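Local coordinates for protein beta-galacturonidase (Eisenbergiella tayi, PDB 6NCW) that probably cleaves beta-linked galacturonic acid residues as a glycoside hydrolase family 2 beta-galacturonidase, at residues L318-C323 against P368-W373. Numbering follows the deposited sequence.
Sequences LFLDLC and PSIYIW
Cys323 and Ser369 bring the two backbones together, their CA atoms 6.1 Å apart, where helix 317-326 meets the start of strand 370-374. Both belong to the TIM barrel of this family 2 glycosidase: the helix lies in sequence between the parallel strands 307-309 and 329-333, and strand 370-374 pairs with the second of these, an arrangement that fits the outer helical layer of a TIM barrel. The helical character of 318-323 is borne out by the backbone hydrogen bond from Leu322 N to Leu318 O (3.1 Å), whereas Ser369, with phi/psi of -65°/-34°, has yet to adopt the extended form. The interface is small, 148 Å² in all, and buried. Two patches carry it. In the first, Cys323 approaches with CB rather than SG, and this atom lies against Ser369 CB at 4.0 Å. With chi1 at 61°, Ser369 OG turns toward the helix and comes within 3.9 Å of Leu320 O; its hydrogen bond, however, is with Asp324 OD1, one residue beyond 318-323, and this polar link ties the strand's approach to the helix. Between the two segments the second patch is apolar, and His364 of helix 349-364 touches both of its side chains. There the end of Ile370 meets one branch of the leucine, methyl to methyl, with Leu320 CD1 4.2 Å from Ile370 CD1.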
# COMPACT_ATOMS: atom_id res chain seq x y z
N LEU A 318 -24.09 25.05 -0.41
CA LEU A 318 -23.60 24.84 0.94
C LEU A 318 -22.07 25.03 1.00
O LEU A 318 -21.55 25.58 1.97
CB LEU A 318 -24.01 23.44 1.41
CG LEU A 318 -23.66 23.00 2.84
CD1 LEU A 318 -24.46 23.81 3.86
CD2 LEU A 318 -23.94 21.51 2.99
N PHE A 319 -21.36 24.58 -0.03
CA PHE A 319 -19.90 24.76 -0.06
C PHE A 319 -19.55 26.23 -0.23
O PHE A 319 -18.68 26.76 0.47
CB PHE A 319 -19.28 23.91 -1.19
CG PHE A 319 -17.77 23.91 -1.18
CD1 PHE A 319 -17.06 23.12 -0.27
CD2 PHE A 319 -17.05 24.67 -2.08
CE1 PHE A 319 -15.66 23.11 -0.25
CE2 PHE A 319 -15.66 24.68 -2.07
CZ PHE A 319 -14.96 23.89 -1.16
N LEU A 320 -20.24 26.91 -1.16
CA LEU A 320 -20.04 28.34 -1.36
C LEU A 320 -20.33 29.12 -0.08
O LEU A 320 -19.59 30.04 0.26
CB LEU A 320 -20.91 28.84 -2.51
CG LEU A 320 -20.64 28.19 -3.88
CD1 LEU A 320 -21.67 28.60 -4.92
CD2 LEU A 320 -19.24 28.54 -4.38
N ASP A 321 -21.40 28.75 0.64
CA ASP A 321 -21.67 29.36 1.95
C ASP A 321 -20.45 29.24 2.86
O ASP A 321 -20.08 30.20 3.54
CB ASP A 321 -22.87 28.69 2.66
CG ASP A 321 -24.23 29.08 2.07
OD1 ASP A 321 -25.21 28.36 2.39
OD2 ASP A 321 -24.33 30.07 1.30
N LEU A 322 -19.85 28.05 2.92
CA LEU A 322 -18.71 27.87 3.81
C LEU A 322 -17.50 28.67 3.35
O LEU A 322 -16.67 29.07 4.18
CB LEU A 322 -18.36 26.38 3.92
CG LEU A 322 -19.38 25.53 4.70
CD1 LEU A 322 -19.24 24.04 4.32
CD2 LEU A 322 -19.22 25.72 6.20
N CYS A 323 -17.37 28.91 2.04
CA CYS A 323 -16.30 29.78 1.56
C CYS A 323 -16.58 31.24 1.93
O CYS A 323 -15.66 31.96 2.34
CB CYS A 323 -16.11 29.63 0.05
SG CYS A 323 -15.50 27.99 -0.54
N PRO A 368 -20.35 36.51 -1.79
CA PRO A 368 -19.16 37.37 -1.86
C PRO A 368 -17.89 36.62 -2.21
O PRO A 368 -16.95 37.22 -2.74
CB PRO A 368 -19.09 37.98 -0.46
CG PRO A 368 -19.78 36.93 0.42
CD PRO A 368 -20.91 36.44 -0.43
N SER A 369 -17.82 35.32 -1.92
CA SER A 369 -16.60 34.57 -2.22
C SER A 369 -16.33 34.51 -3.71
O SER A 369 -15.17 34.51 -4.14
CB SER A 369 -16.68 33.16 -1.64
OG SER A 369 -17.77 32.45 -2.22
N ILE A 370 -17.39 34.44 -4.52
CA ILE A 370 -17.22 34.32 -5.96
C ILE A 370 -16.71 35.65 -6.49
O ILE A 370 -17.43 36.65 -6.46
CB ILE A 370 -18.52 33.93 -6.65
CG1 ILE A 370 -18.99 32.54 -6.18
CG2 ILE A 370 -18.31 33.92 -8.15
CD1 ILE A 370 -20.43 32.26 -6.58
N TYR A 371 -15.46 35.68 -6.98
CA TYR A 371 -14.92 36.92 -7.50
C TYR A 371 -14.77 36.92 -9.02
O TYR A 371 -14.53 37.99 -9.60
CB TYR A 371 -13.56 37.22 -6.84
CG TYR A 371 -12.43 36.37 -7.38
CD1 TYR A 371 -12.24 35.06 -6.92
CD2 TYR A 371 -11.57 36.87 -8.35
CE1 TYR A 371 -11.21 34.29 -7.41
CE2 TYR A 371 -10.56 36.10 -8.86
CZ TYR A 371 -10.38 34.82 -8.39
OH TYR A 371 -9.37 34.08 -8.92
N ILE A 372 -14.96 35.78 -9.68
CA ILE A 372 -14.77 35.69 -11.12
C ILE A 372 -15.63 34.56 -11.66
O ILE A 372 -15.83 33.53 -11.00
CB ILE A 372 -13.28 35.49 -11.45
CG1 ILE A 372 -13.03 35.56 -12.95
CG2 ILE A 372 -12.78 34.17 -10.87
CD1 ILE A 372 -11.57 35.62 -13.31
N TRP A 373 -16.17 34.75 -12.87
CA TRP A 373 -16.89 33.70 -13.58
C TRP A 373 -15.99 33.10 -14.66
O TRP A 373 -15.41 33.83 -15.47
CB TRP A 373 -18.17 34.23 -14.24
CG TRP A 373 -19.20 34.84 -13.31
CD1 TRP A 373 -19.64 36.14 -13.30
CD2 TRP A 373 -19.95 34.16 -12.29
NE1 TRP A 373 -20.60 36.31 -12.33
CE2 TRP A 373 -20.80 35.12 -11.69
CE3 TRP A 373 -19.97 32.85 -11.80
CZ2 TRP A 373 -21.67 34.80 -10.64
CZ3 TRP A 373 -20.82 32.53 -10.76
CH2 TRP A 373 -21.67 33.50 -10.19